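Long-range contact in chlorella virus DNA ligase-adenylate (Chlorella virus, PDB 1FVI), which probably seals nicks in duplex DNA as an ATP-dependent ligase, passing through an intermediate in which AMP is covalently attached to the enzyme: residues A[42-54]-A[74-85]. The protein carries 1 engineered substitution. Residues are numbered along the deposited sequence; the frame is centred on the assembly and turned at random.
Sequences TFKPIRNSVMNRL and FQDTTSAVMTGH
Arg47, Val81 and His85 carry this contact, in which the loop leading into helix 49-58 meets the C-terminal end of helix 74-82. Arg47 lies along the surface, where a long, partly apolar chain suits: its CG packs 3.1 Å from Met82 O, and bends at chi2 and chi3 bring Gly84 CA over one guanidinium face, toward its rim. Glycine, lacking a side chain, leaves room for that group; its CA also makes a C-H...O contact to Arg47 O at 3.0 Å. The flat His85 ring turns its edge to Asn48 CG, which lies in the ring plane, with amide and ring 82° apart; His85 O accepts from Ser49 N. With CG anti to the backbone N (chi1 -173°), Asn48 ND2 bonds Ala80 O at 2.7 Å from above the carbonyl plane, while OD1 caps helix 49-58 through weak bonds from Val50 N and Met51 N. Asn48 N binds Val81 O (3.1 Å), so the carbonyls of Ala80 and Val81, near the helix end, find donors. Branched Val81 bridges two apolar neighbours, CG1 meeting Ile46 CG2 and CG2 lying 3.7 Å from Met51 SD. An asparagine N-cap thus docks on a helix C-terminus within the ligase's nucleotide-binding domain, where Val81 also touches Ile30 of strand 30-34.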
# COMPACT_ATOMS: atom_id res chain seq x y z
N THR A 42 -9.21 -7.85 -15.85
CA THR A 42 -9.74 -8.71 -16.91
C THR A 42 -9.83 -7.88 -18.20
O THR A 42 -10.31 -8.35 -19.23
CB THR A 42 -11.14 -9.19 -16.58
OG1 THR A 42 -12.04 -8.07 -16.61
CG2 THR A 42 -11.15 -9.87 -15.22
N PHE A 43 -9.41 -6.63 -18.10
CA PHE A 43 -9.40 -5.69 -19.21
C PHE A 43 -10.76 -5.27 -19.76
O PHE A 43 -10.88 -4.78 -20.89
CB PHE A 43 -8.44 -6.15 -20.31
CG PHE A 43 -7.09 -5.51 -20.21
CD1 PHE A 43 -6.60 -5.08 -18.97
CD2 PHE A 43 -6.34 -5.25 -21.35
CE1 PHE A 43 -5.40 -4.40 -18.88
CE2 PHE A 43 -5.13 -4.56 -21.27
CZ PHE A 43 -4.66 -4.14 -20.03
N LYS A 44 -11.77 -5.43 -18.92
CA LYS A 44 -13.12 -5.00 -19.26
C LYS A 44 -13.25 -3.63 -18.61
O LYS A 44 -12.59 -3.34 -17.60
CB LYS A 44 -14.13 -6.02 -18.71
CG LYS A 44 -14.06 -7.36 -19.46
CD LYS A 44 -14.68 -7.22 -20.87
CE LYS A 44 -14.29 -8.34 -21.85
NZ LYS A 44 -12.98 -8.11 -22.52
N PRO A 45 -14.02 -2.72 -19.22
CA PRO A 45 -14.15 -1.39 -18.61
C PRO A 45 -14.65 -1.35 -17.16
O PRO A 45 -15.42 -2.22 -16.74
CB PRO A 45 -15.08 -0.65 -19.58
CG PRO A 45 -15.82 -1.75 -20.29
CD PRO A 45 -14.76 -2.79 -20.49
N ILE A 46 -14.14 -0.37 -16.41
CA ILE A 46 -14.51 -0.11 -15.01
C ILE A 46 -16.01 0.21 -14.99
O ILE A 46 -16.47 1.10 -15.70
CB ILE A 46 -13.71 1.09 -14.44
CG1 ILE A 46 -12.22 0.76 -14.38
CG2 ILE A 46 -14.21 1.50 -13.09
CD1 ILE A 46 -11.87 -0.50 -13.62
N ARG A 47 -16.76 -0.53 -14.17
CA ARG A 47 -18.21 -0.39 -14.06
C ARG A 47 -18.69 0.97 -13.60
O ARG A 47 -19.75 1.44 -14.04
CB ARG A 47 -18.76 -1.48 -13.15
CG ARG A 47 -18.58 -2.90 -13.69
CD ARG A 47 -19.89 -3.51 -14.14
NE ARG A 47 -20.52 -2.75 -15.21
CZ ARG A 47 -21.82 -2.52 -15.30
NH1 ARG A 47 -22.65 -3.00 -14.39
NH2 ARG A 47 -22.29 -1.79 -16.30
N ASN A 48 -17.94 1.58 -12.69
CA ASN A 48 -18.29 2.90 -12.17
C ASN A 48 -17.91 3.96 -13.22
O ASN A 48 -16.75 4.38 -13.30
CB ASN A 48 -17.56 3.16 -10.85
CG ASN A 48 -18.01 4.44 -10.19
OD1 ASN A 48 -18.50 5.35 -10.85
ND2 ASN A 48 -17.83 4.53 -8.88
N SER A 49 -18.91 4.43 -13.96
CA SER A 49 -18.72 5.41 -15.04
C SER A 49 -18.08 6.74 -14.68
O SER A 49 -17.35 7.30 -15.49
CB SER A 49 -20.03 5.66 -15.77
OG SER A 49 -20.42 4.49 -16.47
N VAL A 50 -18.38 7.26 -13.50
CA VAL A 50 -17.82 8.52 -13.04
C VAL A 50 -16.32 8.34 -12.80
O VAL A 50 -15.51 9.18 -13.20
CB VAL A 50 -18.47 8.99 -11.72
CG1 VAL A 50 -18.00 10.39 -11.35
CG2 VAL A 50 -19.99 8.92 -11.83
N MET A 51 -15.95 7.23 -12.16
CA MET A 51 -14.54 6.92 -11.87
C MET A 51 -13.82 6.76 -13.19
O MET A 51 -12.74 7.31 -13.40
CB MET A 51 -14.41 5.60 -11.10
CG MET A 51 -14.90 5.63 -9.68
SD MET A 51 -14.39 4.12 -8.82
CE MET A 51 -14.48 4.64 -7.11
N ASN A 52 -14.44 5.98 -14.07
CA ASN A 52 -13.90 5.70 -15.38
C ASN A 52 -13.61 7.01 -16.12
O ASN A 52 -12.46 7.30 -16.45
CB ASN A 52 -14.87 4.82 -16.16
CG ASN A 52 -14.21 4.13 -17.36
OD1 ASN A 52 -13.21 4.61 -17.88
ND2 ASN A 52 -14.76 2.99 -17.76
N ARG A 53 -14.63 7.85 -16.26
CA ARG A 53 -14.48 9.13 -16.95
C ARG A 53 -13.44 10.03 -16.31
O ARG A 53 -12.54 10.50 -17.00
CB ARG A 53 -15.84 9.83 -17.04
CG ARG A 53 -15.81 11.25 -17.60
CD ARG A 53 -15.79 12.30 -16.47
NE ARG A 53 -16.93 12.16 -15.57
CZ ARG A 53 -17.24 13.04 -14.62
NH1 ARG A 53 -16.51 14.13 -14.44
NH2 ARG A 53 -18.29 12.82 -13.84
N LEU A 54 -13.55 10.26 -15.01
CA LEU A 54 -12.61 11.10 -14.27
C LEU A 54 -11.16 10.67 -14.48
O LEU A 54 -10.31 11.48 -14.87
CB LEU A 54 -12.94 11.09 -12.77
CG LEU A 54 -14.20 11.78 -12.23
CD1 LEU A 54 -14.39 11.50 -10.74
CD2 LEU A 54 -14.11 13.27 -12.47
N PHE A 74 -12.02 -3.07 1.89
CA PHE A 74 -11.84 -3.60 0.55
C PHE A 74 -13.17 -3.91 -0.13
O PHE A 74 -13.31 -3.72 -1.34
CB PHE A 74 -10.97 -4.86 0.56
CG PHE A 74 -10.74 -5.44 -0.81
CD1 PHE A 74 -10.01 -4.72 -1.76
CD2 PHE A 74 -11.26 -6.68 -1.15
CE1 PHE A 74 -9.81 -5.24 -3.04
CE2 PHE A 74 -11.07 -7.21 -2.44
CZ PHE A 74 -10.35 -6.49 -3.38
N GLN A 75 -14.13 -4.38 0.65
CA GLN A 75 -15.45 -4.70 0.11
C GLN A 75 -16.21 -3.44 -0.29
O GLN A 75 -17.06 -3.48 -1.18
CB GLN A 75 -16.26 -5.56 1.09
CG GLN A 75 -16.35 -5.01 2.51
CD GLN A 75 -17.03 -5.98 3.48
OE1 GLN A 75 -16.86 -7.20 3.38
NE2 GLN A 75 -17.80 -5.44 4.42
N ASP A 76 -15.90 -2.32 0.34
CA ASP A 76 -16.56 -1.07 0.02
C ASP A 76 -15.99 -0.57 -1.30
O ASP A 76 -16.73 -0.26 -2.23
CB ASP A 76 -16.34 -0.05 1.13
CG ASP A 76 -17.11 -0.39 2.40
OD1 ASP A 76 -18.23 -0.96 2.29
OD2 ASP A 76 -16.59 -0.07 3.49
N THR A 77 -14.66 -0.53 -1.36
CA THR A 77 -13.94 -0.11 -2.55
C THR A 77 -14.40 -0.95 -3.74
O THR A 77 -14.74 -0.42 -4.78
CB THR A 77 -12.41 -0.31 -2.35
OG1 THR A 77 -11.92 0.60 -1.36
CG2 THR A 77 -11.65 -0.08 -3.67
N THR A 78 -14.45 -2.27 -3.55
CA THR A 78 -14.87 -3.19 -4.60
C THR A 78 -16.23 -2.88 -5.21
O THR A 78 -16.38 -2.92 -6.42
CB THR A 78 -14.89 -4.64 -4.08
OG1 THR A 78 -13.58 -5.01 -3.64
CG2 THR A 78 -15.34 -5.59 -5.18
N SER A 79 -17.21 -2.56 -4.36
CA SER A 79 -18.55 -2.26 -4.82
C SER A 79 -18.66 -0.88 -5.45
O SER A 79 -19.50 -0.66 -6.32
CB SER A 79 -19.55 -2.41 -3.68
OG SER A 79 -19.12 -1.69 -2.54
N ALA A 80 -17.85 0.06 -5.00
CA ALA A 80 -17.89 1.40 -5.57
C ALA A 80 -17.30 1.40 -6.99
O ALA A 80 -17.88 1.97 -7.92
CB ALA A 80 -17.12 2.38 -4.68
N VAL A 81 -16.18 0.71 -7.16
CA VAL A 81 -15.49 0.60 -8.44
C VAL A 81 -16.18 -0.37 -9.41
O VAL A 81 -16.37 -0.07 -10.59
CB VAL A 81 -14.03 0.06 -8.26
CG1 VAL A 81 -13.31 0.02 -9.61
CG2 VAL A 81 -13.25 0.91 -7.27
N MET A 82 -16.55 -1.52 -8.88
CA MET A 82 -17.14 -2.57 -9.68
C MET A 82 -18.63 -2.54 -9.92
O MET A 82 -19.15 -3.39 -10.65
CB MET A 82 -16.68 -3.94 -9.16
CG MET A 82 -15.15 -4.09 -9.11
SD MET A 82 -14.37 -3.56 -10.68
CE MET A 82 -14.66 -5.05 -11.73
N THR A 83 -19.33 -1.59 -9.32
CA THR A 83 -20.77 -1.50 -9.56
C THR A 83 -20.97 -0.40 -10.58
O THR A 83 -20.36 0.67 -10.49
CB THR A 83 -21.56 -1.21 -8.26
OG1 THR A 83 -21.35 -2.27 -7.33
CG2 THR A 83 -23.06 -1.11 -8.56
N GLY A 84 -21.82 -0.67 -11.57
CA GLY A 84 -22.08 0.28 -12.64
C GLY A 84 -22.82 1.55 -12.28
O GLY A 84 -23.89 1.81 -12.83
N HIS A 85 -22.23 2.36 -11.41
CA HIS A 85 -22.84 3.63 -10.99
C HIS A 85 -22.94 4.60 -12.17
O HIS A 85 -22.04 4.65 -13.03
CB HIS A 85 -22.01 4.28 -9.88
CG HIS A 85 -22.00 3.51 -8.59
ND1 HIS A 85 -20.85 3.28 -7.87
CD2 HIS A 85 -23.01 2.94 -7.89
CE1 HIS A 85 -21.15 2.59 -6.78
NE2 HIS A 85 -22.45 2.37 -6.77